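Local coordinates for aldehyde dehydrogenase family protein (Pseudomonas syringae pv. tomato, PDB 6X9L) that oxidises long-chain aliphatic aldehydes, probably to the corresponding carboxylic acids, binding octanal as substrate and NAD+ as the likely hydride acceptor, at residues Arg84-Ile89 / His122-Arg127; Glu95-Ile100 / Met114-Ala119; Ser101-Ala106 / Leu186-Ala191; Ala131-Gln136 / Gly472-Leu477. The protein carries 1 engineered substitution. All coordinates share one frame; numbering follows the deposited sequence.

Contacts 2 and 3 are buried, contact 2 beside the bound octanal and contact 3 close to NAD+, whereas contacts 1 and 4 are partly buried and away from the annotated sites. Helix 117-129 serves both contact 1 and contact 2, and helix 93-104 serves both contact 2 and contact 3; Ile-100 packs on Ser-190 and Ala-106 where the latter two meet, with centres 10 Å apart. Their chemistry differs. Contact 2 is aliphatic packing, with even its glutamine touching through carbon, contact 1 adds a histidine and arginines at its outer side, contact 3 buries a carboxylate against the start of a helix, and contact 4 joins a loop to a C-terminal turn through aromatic rings and one phenol-carboxylate bond.

Contact 1 of 4, residues Arg84-Ile89 / His122-Arg127; sequences RIHELI and HVRVAR
His-86 reaches straight across to the partner helix, its CG anti to the backbone N (chi1 175°), and its imidazole lies beside Arg-124 with both side chains pointing the same way. CB of Arg-124 sits over one face of the ring, 4.2 Å from the ring centroid, a CH-pi contact. CB of Val-123 lies at the ring's edge, near its plane, and its CG1 packs 3.6 Å from CB of His-86. The valine's other methyl, CG2, meets CD1 of Ile-89 tip to tip at 3.9 Å, while the side chain of Ile-85 crosses that of Val-123 at roughly a right angle, CG2 against CG1. The two segments, from helices 75-91 and 117-129, run antiparallel, their local axes 9.1 Å apart at closest and crossing at -159°, with Val-123 reaching in between Ile-85, His-86 and Ile-89. Leu-197 and Ala-201 of helix 188-201 also pack against Ile-85. The polar ends gather at the outer side. Arg-124 bends away at chi2 and chi3 to a salt bridge with Glu-121, and NH1 of Arg-127 comes 4.2 Å from ND1 of His-86, a nearby positive charge that would tend to disfavour a protonated imidazole.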
loop_
_atom_site.group_PDB
_atom_site.type_symbol
_atom_site.label_atom_id
_atom_site.label_comp_id
_atom_site.label_asym_id
_atom_site.label_seq_id
_atom_site.Cartn_x
_atom_site.Cartn_y
_atom_site.Cartn_z
ATOM N N ARG A 84 -14.752 11.412 -23.871
ATOM C CA ARG A 84 -14.733 12.750 -24.458
ATOM C C ARG A 84 -13.436 13.481 -24.130
ATOM O O ARG A 84 -12.839 14.129 -24.998
ATOM C CB ARG A 84 -15.944 13.538 -23.967
ATOM C CG ARG A 84 -15.966 14.970 -24.382
ATOM C CD ARG A 84 -15.958 15.107 -25.887
ATOM N NE ARG A 84 -16.195 16.493 -26.281
ATOM C CZ ARG A 84 -15.933 16.996 -27.487
ATOM N NH1 ARG A 84 -15.409 16.238 -28.446
ATOM N NH2 ARG A 84 -16.190 18.272 -27.725
ATOM N N ILE A 85 -12.990 13.405 -22.878
ATOM C CA ILE A 85 -11.651 13.875 -22.544
ATOM C C ILE A 85 -10.617 13.350 -23.543
ATOM O O ILE A 85 -9.763 14.101 -24.027
ATOM C CB ILE A 85 -11.299 13.469 -21.100
ATOM C CG1 ILE A 85 -12.159 14.268 -20.120
ATOM C CG2 ILE A 85 -9.818 13.675 -20.826
ATOM C CD1 ILE A 85 -12.000 13.815 -18.717
ATOM N N HIS A 86 -10.663 12.050 -23.856
ATOM C CA HIS A 86 -9.686 11.477 -24.784
ATOM C C HIS A 86 -9.798 12.093 -26.178
ATOM O O HIS A 86 -8.779 12.353 -26.834
ATOM C CB HIS A 86 -9.846 9.958 -24.869
ATOM C CG HIS A 86 -8.952 9.307 -25.884
ATOM N ND1 HIS A 86 -9.377 8.984 -27.155
ATOM C CD2 HIS A 86 -7.658 8.911 -25.810
ATOM C CE1 HIS A 86 -8.380 8.426 -27.822
ATOM N NE2 HIS A 86 -7.324 8.373 -27.029
ATOM N N GLU A 87 -11.025 12.307 -26.665
ATOM C CA GLU A 87 -11.187 12.976 -27.952
ATOM C C GLU A 87 -10.527 14.346 -27.937
ATOM O O GLU A 87 -9.871 14.740 -28.910
ATOM C CB GLU A 87 -12.664 13.121 -28.298
ATOM C CG GLU A 87 -13.415 11.828 -28.472
ATOM C CD GLU A 87 -14.918 12.051 -28.503
ATOM O OE1 GLU A 87 -15.341 13.210 -28.696
ATOM O OE2 GLU A 87 -15.677 11.074 -28.317
ATOM N N LEU A 88 -10.685 15.084 -26.835
ATOM C CA LEU A 88 -10.191 16.452 -26.784
ATOM C C LEU A 88 -8.667 16.488 -26.742
ATOM O O LEU A 88 -8.037 17.363 -27.349
ATOM C CB LEU A 88 -10.799 17.166 -25.579
ATOM C CG LEU A 88 -11.849 18.245 -25.869
ATOM C CD1 LEU A 88 -12.562 17.986 -27.198
ATOM C CD2 LEU A 88 -12.850 18.322 -24.728
ATOM N N ILE A 89 -8.055 15.537 -26.038
ATOM C CA ILE A 89 -6.603 15.421 -26.068
ATOM C C ILE A 89 -6.121 15.250 -27.507
ATOM O O ILE A 89 -5.176 15.918 -27.944
ATOM C CB ILE A 89 -6.151 14.260 -25.163
ATOM C CG1 ILE A 89 -6.345 14.624 -23.699
ATOM C CG2 ILE A 89 -4.694 13.852 -25.428
ATOM C CD1 ILE A 89 -6.142 13.448 -22.759
ATOM N N HIS A 122 -3.397 6.234 -21.795
ATOM C CA HIS A 122 -3.905 5.984 -20.445
ATOM C C HIS A 122 -5.386 6.320 -20.344
ATOM O O HIS A 122 -6.151 5.608 -19.687
ATOM C CB HIS A 122 -3.137 6.801 -19.400
ATOM C CG HIS A 122 -1.706 6.407 -19.222
ATOM N ND1 HIS A 122 -1.285 5.094 -19.173
ATOM C CD2 HIS A 122 -0.596 7.161 -19.061
ATOM C CE1 HIS A 122 0.020 5.057 -19.001
ATOM N NE2 HIS A 122 0.465 6.299 -18.932
ATOM N N VAL A 123 -5.799 7.429 -20.960
ATOM C CA VAL A 123 -7.199 7.831 -20.912
ATOM C C VAL A 123 -8.067 6.841 -21.683
ATOM O O VAL A 123 -9.163 6.476 -21.240
ATOM C CB VAL A 123 -7.325 9.274 -21.431
ATOM C CG1 VAL A 123 -8.766 9.748 -21.454
ATOM C CG2 VAL A 123 -6.456 10.190 -20.562
ATOM N N ARG A 124 -7.578 6.366 -22.827
ATOM C CA ARG A 124 -8.330 5.393 -23.608
ATOM C C ARG A 124 -8.533 4.106 -22.813
ATOM O O ARG A 124 -9.650 3.566 -22.747
ATOM C CB ARG A 124 -7.606 5.126 -24.922
ATOM C CG ARG A 124 -8.486 4.602 -26.034
ATOM C CD ARG A 124 -8.118 3.183 -26.398
ATOM N NE ARG A 124 -6.672 2.996 -26.492
ATOM C CZ ARG A 124 -6.059 1.848 -26.216
ATOM N NH1 ARG A 124 -6.757 0.790 -25.823
ATOM N NH2 ARG A 124 -4.743 1.760 -26.323
ATOM N N VAL A 125 -7.460 3.630 -22.167
ATOM C CA VAL A 125 -7.477 2.368 -21.428
ATOM C C VAL A 125 -8.473 2.420 -20.273
ATOM O O VAL A 125 -9.179 1.437 -19.994
ATOM C CB VAL A 125 -6.056 2.034 -20.932
ATOM C CG1 VAL A 125 -6.081 0.905 -19.916
ATOM C CG2 VAL A 125 -5.150 1.685 -22.107
ATOM N N ALA A 126 -8.533 3.554 -19.568
ATOM C CA ALA A 126 -9.493 3.686 -18.475
ATOM C C ALA A 126 -10.923 3.764 -18.994
ATOM O O ALA A 126 -11.848 3.287 -18.325
ATOM C CB ALA A 126 -9.163 4.912 -17.614
ATOM N N ARG A 127 -11.124 4.323 -20.188
ATOM C CA ARG A 127 -12.457 4.323 -20.763
ATOM C C ARG A 127 -12.913 2.902 -21.074
ATOM O O ARG A 127 -13.941 2.440 -20.566
ATOM C CB ARG A 127 -12.488 5.186 -22.023
ATOM C CG ARG A 127 -13.806 5.038 -22.780
ATOM C CD ARG A 127 -13.714 5.594 -24.183
ATOM N NE ARG A 127 -12.979 4.709 -25.077
ATOM C CZ ARG A 127 -12.469 5.106 -26.238
ATOM N NH1 ARG A 127 -12.620 6.369 -26.622
ATOM N NH2 ARG A 127 -11.810 4.249 -27.013
#

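Contact 2 of 4, residues Glu95-Ile100 / Met114-Ala119; sequences ELAQAI and MQVPLA
Where helix 108-115 gives way to helix 117-129, the chain turns its corner against helix 93-104, and Val-116 and Gln-115 at that junction supply the contact. Val-116 makes the largest share, reaching across with one methyl. Its CG1 is anti to the backbone N (chi1 179°), which leaves CG2 beside that nitrogen and aimed at the facing helix. There CG2 settles among three residues: CB of Leu-96 at 4.1 Å, CB of Ala-97 at 4.0 Å, and CD1 of Ile-100 at 3.9 Å. Gln-115 crosses Ile-100 obliquely and offers its aliphatic part, CG lying against both CG2 and CD1 of the isoleucine; a bend at chi2 then carries the amide past them. No hydrogen bond joins the two segments; the contact is van der Waals packing of aliphatic groups. The backbone at the corner is held from within, N of Leu-118 bonding to O of Met-114 at 2.9 Å across Gln-115, Val-116 and Pro-117. Leu-162 and Leu-193 cover Leu-96 from neighbouring helices. One residue along from Pro-117, Leu-118 touches the bound octanal, so this helix-to-helix junction, packed on the helix behind it, forms part of the wall of the aldehyde pocket.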
loop_
_atom_site.group_PDB
_atom_site.type_symbol
_atom_site.label_atom_id
_atom_site.label_comp_id
_atom_site.label_asym_id
_atom_site.label_seq_id
_atom_site.Cartn_x
_atom_site.Cartn_y
_atom_site.Cartn_z
ATOM N N GLU A 95 -1.437 21.677 -29.743
ATOM C CA GLU A 95 -1.341 22.695 -28.709
ATOM C C GLU A 95 -0.658 22.131 -27.472
ATOM O O GLU A 95 0.162 22.808 -26.834
ATOM C CB GLU A 95 -2.734 23.229 -28.368
ATOM C CG GLU A 95 -3.455 23.944 -29.521
ATOM C CD GLU A 95 -3.753 23.037 -30.726
ATOM O OE1 GLU A 95 -4.065 21.842 -30.526
ATOM O OE2 GLU A 95 -3.667 23.518 -31.879
ATOM N N LEU A 96 -0.970 20.876 -27.134
ATOM C CA LEU A 96 -0.379 20.247 -25.963
ATOM C C LEU A 96 1.104 19.932 -26.179
ATOM O O LEU A 96 1.919 20.100 -25.263
ATOM C CB LEU A 96 -1.167 18.988 -25.613
ATOM C CG LEU A 96 -2.591 19.129 -25.068
ATOM C CD1 LEU A 96 -3.303 17.784 -25.183
ATOM C CD2 LEU A 96 -2.589 19.593 -23.637
ATOM N N ALA A 97 1.481 19.480 -27.380
ATOM C CA ALA A 97 2.895 19.203 -27.637
ATOM C C ALA A 97 3.728 20.476 -27.565
ATOM O O ALA A 97 4.880 20.450 -27.120
ATOM C CB ALA A 97 3.081 18.527 -28.997
ATOM N N GLN A 98 3.164 21.606 -27.989
ATOM C CA GLN A 98 3.934 22.849 -27.951
ATOM C C GLN A 98 4.151 23.350 -26.521
ATOM O O GLN A 98 5.212 23.905 -26.216
ATOM C CB GLN A 98 3.244 23.900 -28.813
ATOM C CG GLN A 98 3.217 23.516 -30.294
ATOM C CD GLN A 98 4.464 23.947 -31.046
ATOM O OE1 GLN A 98 5.255 24.761 -30.559
ATOM N NE2 GLN A 98 4.653 23.398 -32.245
ATOM N N ALA A 99 3.178 23.149 -25.630
ATOM C CA ALA A 99 3.334 23.597 -24.249
ATOM C C ALA A 99 4.329 22.713 -23.479
ATOM O O ALA A 99 5.162 23.223 -22.719
ATOM C CB ALA A 99 1.963 23.644 -23.562
ATOM N N ILE A 100 4.273 21.393 -23.682
ATOM C CA ILE A 100 5.267 20.495 -23.082
ATOM C C ILE A 100 6.679 20.889 -23.512
ATOM O O ILE A 100 7.576 21.086 -22.681
ATOM C CB ILE A 100 4.960 19.038 -23.466
ATOM C CG1 ILE A 100 3.622 18.583 -22.858
ATOM C CG2 ILE A 100 6.169 18.129 -23.146
ATOM C CD1 ILE A 100 2.980 17.358 -23.549
ATOM N N MET A 114 5.119 11.057 -28.848
ATOM C CA MET A 114 5.082 10.208 -27.668
ATOM C C MET A 114 4.576 10.904 -26.422
ATOM O O MET A 114 3.691 10.384 -25.731
ATOM C CB MET A 114 6.468 9.636 -27.417
ATOM C CG MET A 114 6.679 8.311 -28.113
ATOM S SD MET A 114 8.235 7.605 -27.579
ATOM C CE MET A 114 9.323 8.993 -27.929
ATOM N N GLN A 115 5.152 12.068 -26.120
ATOM C CA GLN A 115 4.745 12.842 -24.953
ATOM C C GLN A 115 3.220 13.001 -24.873
ATOM O O GLN A 115 2.631 12.837 -23.795
ATOM C CB GLN A 115 5.458 14.197 -24.995
ATOM C CG GLN A 115 5.587 14.923 -23.661
ATOM C CD GLN A 115 6.599 14.307 -22.699
ATOM O OE1 GLN A 115 6.267 14.037 -21.550
ATOM N NE2 GLN A 115 7.834 14.120 -23.149
ATOM N N VAL A 116 2.556 13.282 -25.996
ATOM C CA VAL A 116 1.094 13.413 -25.996
ATOM C C VAL A 116 0.388 12.082 -26.259
ATOM O O VAL A 116 -0.494 11.694 -25.486
ATOM C CB VAL A 116 0.624 14.463 -27.017
ATOM C CG1 VAL A 116 -0.900 14.561 -27.008
ATOM C CG2 VAL A 116 1.258 15.808 -26.714
ATOM N N PRO A 117 0.711 11.367 -27.337
ATOM C CA PRO A 117 -0.046 10.134 -27.642
ATOM C C PRO A 117 0.016 9.079 -26.553
ATOM O O PRO A 117 -0.983 8.391 -26.311
ATOM C CB PRO A 117 0.600 9.639 -28.936
ATOM C CG PRO A 117 1.129 10.886 -29.592
ATOM C CD PRO A 117 1.579 11.784 -28.458
ATOM N N LEU A 118 1.154 8.905 -25.893
ATOM C CA LEU A 118 1.193 7.918 -24.823
ATOM C C LEU A 118 0.288 8.334 -23.668
ATOM O O LEU A 118 -0.387 7.490 -23.069
ATOM C CB LEU A 118 2.633 7.693 -24.367
ATOM C CG LEU A 118 3.490 7.148 -25.511
ATOM C CD1 LEU A 118 4.714 6.402 -24.990
ATOM C CD2 LEU A 118 2.679 6.231 -26.405
ATOM N N ALA A 119 0.226 9.638 -23.375
ATOM C CA ALA A 119 -0.721 10.143 -22.383
ATOM C C ALA A 119 -2.172 9.875 -22.811
ATOM O O ALA A 119 -3.001 9.427 -22.002
ATOM C CB ALA A 119 -0.486 11.641 -22.148
#

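Contact 3 of 4, residues Ser101-Ala106 / Leu186-Ala191; sequences SLEMGA and LSPLSA
The carboxylate of Glu-103 is the flat group here. CB of Ser-187 stands over one of its faces, 3.5 Å from CD of the glutamate, while N of Ser-190 lies off the plane on the opposite side. Its two oxygens reach the beginning of helix 188-201, which follows strand 178-182 in the strand-helix order of the NAD-binding, Rossmann-like domain of aldehyde dehydrogenases. Glu-103 itself is near the end of helix 93-104, so the contact ties the last turn of one helix to the first turn of another. CG of Glu-103 takes the crowded position between backbone N and carbonyl carbon (chi1 55°), and the chain then runs extended, bringing the carboxylate squarely onto the helix start. OE1 accepts from N of Ser-190 at 3.3 Å and, in a weak, bent bond, from N of Leu-189, although the place of OE1 is less sure. Pro-188 has no N-H to offer. These first-turn amides, together with the positive end of the helix dipole, would tend to steady a charged carboxylate in this buried place. Beside the polar grip, Leu-102 crosses Leu-189 obliquely, CD2 4.0 Å from CD1, and Val-36 packs on Leu-189 from strand 33-38. Pro-161 lies against Glu-103, Ser-187 and Ser-190, and Ser-187 also touches Trp-158, a residue that binds NAD+. Ser-190 gives its hydroxyl proton to OE2 of Glu-103 at 2.5 Å, meeting the syn lone pair, on the side of the other carboxylate oxygen.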
loop_
_atom_site.group_PDB
_atom_site.type_symbol
_atom_site.label_atom_id
_atom_site.label_comp_id
_atom_site.label_asym_id
_atom_site.label_seq_id
_atom_site.Cartn_x
_atom_site.Cartn_y
_atom_site.Cartn_z
ATOM N N SER A 101 6.900 20.978 -24.825
ATOM C CA SER A 101 8.183 21.415 -25.362
ATOM C C SER A 101 8.623 22.736 -24.739
ATOM O O SER A 101 9.779 22.889 -24.319
ATOM C CB SER A 101 8.078 21.554 -26.882
ATOM O OG SER A 101 9.334 21.797 -27.483
ATOM N N LEU A 102 7.707 23.707 -24.678
ATOM C CA LEU A 102 8.066 25.025 -24.163
ATOM C C LEU A 102 8.535 24.953 -22.712
ATOM O O LEU A 102 9.544 25.575 -22.342
ATOM C CB LEU A 102 6.878 25.978 -24.279
ATOM C CG LEU A 102 7.197 27.390 -23.789
ATOM C CD1 LEU A 102 8.174 28.023 -24.742
ATOM C CD2 LEU A 102 5.935 28.248 -23.638
ATOM N N GLU A 103 7.832 24.174 -21.879
ATOM C CA GLU A 103 8.083 24.229 -20.444
ATOM C C GLU A 103 9.263 23.359 -20.031
ATOM O O GLU A 103 10.033 23.760 -19.156
ATOM C CB GLU A 103 6.829 23.842 -19.667
ATOM C CG GLU A 103 6.267 22.503 -20.057
ATOM C CD GLU A 103 5.004 22.144 -19.289
ATOM O OE1 GLU A 103 4.514 22.992 -18.510
ATOM O OE2 GLU A 103 4.507 21.006 -19.451
ATOM N N MET A 104 9.442 22.173 -20.636
ATOM C CA MET A 104 10.533 21.302 -20.200
ATOM C C MET A 104 11.446 20.861 -21.339
ATOM O O MET A 104 12.221 19.913 -21.173
ATOM C CB MET A 104 10.002 20.071 -19.464
ATOM C CG MET A 104 8.862 19.357 -20.150
ATOM S SD MET A 104 9.344 18.360 -21.556
ATOM C CE MET A 104 10.534 17.231 -20.843
ATOM N N GLY A 105 11.383 21.528 -22.486
ATOM C CA GLY A 105 12.416 21.361 -23.485
ATOM C C GLY A 105 12.351 20.113 -24.346
ATOM O O GLY A 105 13.289 19.876 -25.120
ATOM N N ALA A 106 11.280 19.317 -24.262
ATOM C CA ALA A 106 11.166 18.127 -25.104
ATOM C C ALA A 106 11.201 18.498 -26.582
ATOM O O ALA A 106 10.419 19.337 -27.040
ATOM C CB ALA A 106 9.869 17.380 -24.798
ATOM N N LEU A 186 7.752 23.038 -12.270
ATOM C CA LEU A 186 8.625 23.201 -13.428
ATOM C C LEU A 186 7.989 22.727 -14.735
ATOM O O LEU A 186 8.654 22.728 -15.770
ATOM C CB LEU A 186 9.953 22.470 -13.181
ATOM C CG LEU A 186 10.606 22.920 -11.863
ATOM C CD1 LEU A 186 11.517 21.867 -11.238
ATOM C CD2 LEU A 186 11.370 24.198 -12.103
ATOM N N SER A 187 6.721 22.342 -14.726
ATOM C CA SER A 187 6.020 22.020 -15.968
ATOM C C SER A 187 4.533 22.305 -15.790
ATOM O O SER A 187 3.682 21.439 -16.014
ATOM C CB SER A 187 6.260 20.563 -16.378
ATOM O OG SER A 187 5.787 19.663 -15.390
ATOM N N PRO A 188 4.188 23.507 -15.401
ATOM C CA PRO A 188 2.788 23.806 -15.083
ATOM C C PRO A 188 1.933 24.168 -16.284
ATOM O O PRO A 188 0.705 24.136 -16.185
ATOM C CB PRO A 188 2.913 25.002 -14.149
ATOM C CG PRO A 188 4.102 25.728 -14.722
ATOM C CD PRO A 188 5.066 24.666 -15.186
ATOM N N LEU A 189 2.549 24.520 -17.414
ATOM C CA LEU A 189 1.783 25.091 -18.518
ATOM C C LEU A 189 0.872 24.057 -19.175
ATOM O O LEU A 189 -0.277 24.367 -19.527
ATOM C CB LEU A 189 2.732 25.705 -19.543
ATOM C CG LEU A 189 3.693 26.692 -18.887
ATOM C CD1 LEU A 189 4.603 27.356 -19.926
ATOM C CD2 LEU A 189 2.922 27.698 -18.043
ATOM N N SER A 190 1.372 22.831 -19.365
ATOM C CA SER A 190 0.568 21.802 -20.010
ATOM C C SER A 190 -0.545 21.331 -19.089
ATOM O O SER A 190 -1.664 21.062 -19.543
ATOM C CB SER A 190 1.461 20.636 -20.461
ATOM O OG SER A 190 2.174 20.014 -19.394
ATOM N N ALA A 191 -0.273 21.265 -17.786
ATOM C CA ALA A 191 -1.341 21.019 -16.826
ATOM C C ALA A 191 -2.439 22.080 -16.942
ATOM O O ALA A 191 -3.631 21.761 -16.873
ATOM C CB ALA A 191 -0.759 20.965 -15.408
#

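Contact 4 of 4, residues Ala131-Gln136 / Gly472-Leu477; sequences ATYRFQ and GFEEYL
CB of Tyr-133 points toward the segment 472-477, and CG, anti to the backbone N (chi1 -168°), carries the ring in among its side chains. From CG onward the ring has the edge of Phe-473 over one face: CE2 of Phe-473 lies 3.6 Å above the plane, near the centre, and closest to CD2 of Tyr-133. The two planes stand at 71° with centroids 5.0 Å apart, a T-shaped pair in which tyrosine gives the face. CD1 of Tyr-133 in turn lies over the centre of the Phe-135 ring, so the two aromatic side chains of the loop are packed on each other. Phe-135 also brings its CE1 to CZ of Phe-473 at 3.9 Å, at the edge of that ring. Further out, CZ of Tyr-133 meets CD1 of Leu-477 at 3.9 Å, tip to tip. At the end, OH donates to OE2 of Glu-474 at 3.1 Å, which takes the bond on its anti lone pair and lies in the plane of the tyrosine ring, though the carboxylate plane is turned 85° from it. Glu-474 opens the type I turn ending at Leu-477, where helix 469-474 passes into strand 477-483; the loop leads from helix 117-129 into strand 136-138. Arg-146 of strand 143-155 adds a long, weak ion pair to OE2. The chemistry implies that ring packing makes up most of the join, with one directional bond fixing the phenol's end; an anti-lone-pair acceptor is probably the less basic kind, consistent with a modest tether.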
loop_
_atom_site.group_PDB
_atom_site.type_symbol
_atom_site.label_atom_id
_atom_site.label_comp_id
_atom_site.label_asym_id
_atom_site.label_seq_id
_atom_site.Cartn_x
_atom_site.Cartn_y
_atom_site.Cartn_z
ATOM N N ALA A 131 -16.070 -0.835 -19.353
ATOM C CA ALA A 131 -17.055 -1.621 -20.092
ATOM C C ALA A 131 -17.178 -3.039 -19.557
ATOM O O ALA A 131 -18.225 -3.672 -19.714
ATOM C CB ALA A 131 -16.677 -1.679 -21.572
ATOM N N THR A 132 -16.123 -3.554 -18.940
ATOM C CA THR A 132 -16.066 -4.937 -18.515
ATOM C C THR A 132 -15.879 -5.103 -17.018
ATOM O O THR A 132 -16.193 -6.178 -16.493
ATOM C CB THR A 132 -14.912 -5.659 -19.230
ATOM O OG1 THR A 132 -13.701 -4.929 -19.001
ATOM C CG2 THR A 132 -15.166 -5.743 -20.732
ATOM N N TYR A 133 -15.383 -4.086 -16.320
ATOM C CA TYR A 133 -14.999 -4.254 -14.929
ATOM C C TYR A 133 -16.199 -4.618 -14.061
ATOM O O TYR A 133 -17.244 -3.962 -14.111
ATOM C CB TYR A 133 -14.339 -2.976 -14.409
ATOM C CG TYR A 133 -13.675 -3.221 -13.084
ATOM C CD1 TYR A 133 -14.402 -3.143 -11.907
ATOM C CD2 TYR A 133 -12.327 -3.595 -13.009
ATOM C CE1 TYR A 133 -13.812 -3.404 -10.698
ATOM C CE2 TYR A 133 -11.731 -3.857 -11.806
ATOM C CZ TYR A 133 -12.483 -3.763 -10.653
ATOM O OH TYR A 133 -11.926 -4.008 -9.428
ATOM N N ARG A 134 -16.037 -5.652 -13.243
ATOM C CA ARG A 134 -17.093 -6.113 -12.348
ATOM C C ARG A 134 -16.864 -5.473 -10.983
ATOM O O ARG A 134 -15.933 -5.852 -10.263
ATOM C CB ARG A 134 -17.103 -7.639 -12.247
ATOM C CG ARG A 134 -17.286 -8.380 -13.572
ATOM C CD ARG A 134 -18.752 -8.633 -13.909
ATOM N NE ARG A 134 -19.279 -9.851 -13.285
ATOM C CZ ARG A 134 -20.214 -9.869 -12.337
ATOM N NH1 ARG A 134 -20.745 -8.734 -11.894
ATOM N NH2 ARG A 134 -20.627 -11.026 -11.833
ATOM N N PHE A 135 -17.707 -4.506 -10.624
ATOM C CA PHE A 135 -17.543 -3.861 -9.330
ATOM C C PHE A 135 -18.066 -4.722 -8.188
ATOM O O PHE A 135 -17.581 -4.596 -7.059
ATOM C CB PHE A 135 -18.223 -2.488 -9.320
ATOM C CG PHE A 135 -17.550 -1.469 -10.202
ATOM C CD1 PHE A 135 -16.501 -0.715 -9.730
ATOM C CD2 PHE A 135 -17.973 -1.259 -11.506
ATOM C CE1 PHE A 135 -15.879 0.235 -10.538
ATOM C CE2 PHE A 135 -17.359 -0.313 -12.308
ATOM C CZ PHE A 135 -16.312 0.430 -11.823
ATOM N N GLN A 136 -19.013 -5.610 -8.465
ATOM C CA GLN A 136 -19.502 -6.567 -7.488
ATOM C C GLN A 136 -19.277 -7.990 -7.980
ATOM O O GLN A 136 -19.386 -8.274 -9.176
ATOM C CB GLN A 136 -20.980 -6.364 -7.208
ATOM C CG GLN A 136 -21.553 -7.375 -6.254
ATOM C CD GLN A 136 -23.041 -7.254 -6.155
ATOM O OE1 GLN A 136 -23.585 -6.840 -5.123
ATOM N NE2 GLN A 136 -23.728 -7.611 -7.236
ATOM N N GLY A 472 -3.503 -0.296 -12.252
ATOM C CA GLY A 472 -3.535 1.095 -11.833
ATOM C C GLY A 472 -4.920 1.551 -11.436
ATOM O O GLY A 472 -5.076 2.357 -10.515
ATOM N N PHE A 473 -5.941 1.030 -12.112
ATOM C CA PHE A 473 -7.324 1.358 -11.784
ATOM C C PHE A 473 -7.694 0.871 -10.379
ATOM O O PHE A 473 -8.401 1.566 -9.630
ATOM C CB PHE A 473 -8.220 0.738 -12.864
ATOM C CG PHE A 473 -9.692 0.880 -12.625
ATOM C CD1 PHE A 473 -10.326 2.100 -12.802
ATOM C CD2 PHE A 473 -10.450 -0.227 -12.284
ATOM C CE1 PHE A 473 -11.683 2.220 -12.609
ATOM C CE2 PHE A 473 -11.813 -0.117 -12.091
ATOM C CZ PHE A 473 -12.431 1.108 -12.254
ATOM N N GLU A 474 -7.198 -0.307 -9.993
ATOM C CA GLU A 474 -7.554 -0.870 -8.694
ATOM C C GLU A 474 -6.868 -0.162 -7.526
ATOM O O GLU A 474 -7.343 -0.281 -6.393
ATOM C CB GLU A 474 -7.260 -2.370 -8.691
ATOM C CG GLU A 474 -8.163 -3.140 -9.671
ATOM C CD GLU A 474 -8.074 -4.654 -9.536
ATOM O OE1 GLU A 474 -6.975 -5.178 -9.247
ATOM O OE2 GLU A 474 -9.113 -5.322 -9.731
ATOM N N GLU A 475 -5.797 0.603 -7.778
ATOM C CA GLU A 475 -5.204 1.425 -6.734
ATOM C C GLU A 475 -6.164 2.479 -6.200
ATOM O O GLU A 475 -5.937 3.006 -5.109
ATOM C CB GLU A 475 -3.946 2.110 -7.254
ATOM C CG GLU A 475 -2.891 1.149 -7.720
ATOM C CD GLU A 475 -2.175 0.459 -6.568
ATOM O OE1 GLU A 475 -2.155 1.037 -5.461
ATOM O OE2 GLU A 475 -1.630 -0.654 -6.780
ATOM N N TYR A 476 -7.228 2.801 -6.930
ATOM C CA TYR A 476 -8.184 3.798 -6.474
ATOM C C TYR A 476 -9.479 3.189 -5.956
ATOM O O TYR A 476 -10.430 3.929 -5.676
ATOM C CB TYR A 476 -8.470 4.795 -7.596
ATOM C CG TYR A 476 -7.242 5.586 -7.966
ATOM C CD1 TYR A 476 -6.937 6.776 -7.315
ATOM C CD2 TYR A 476 -6.362 5.124 -8.933
ATOM C CE1 TYR A 476 -5.803 7.488 -7.635
ATOM C CE2 TYR A 476 -5.238 5.834 -9.267
ATOM C CZ TYR A 476 -4.955 7.015 -8.616
ATOM O OH TYR A 476 -3.825 7.730 -8.948
ATOM N N LEU A 477 -9.529 1.870 -5.776
ATOM C CA LEU A 477 -10.698 1.208 -5.211
ATOM C C LEU A 477 -10.391 0.640 -3.835
ATOM O O LEU A 477 -9.336 0.042 -3.626
ATOM C CB LEU A 477 -11.186 0.081 -6.127
ATOM C CG LEU A 477 -11.518 0.531 -7.551
ATOM C CD1 LEU A 477 -11.655 -0.687 -8.442
ATOM C CD2 LEU A 477 -12.774 1.405 -7.576
#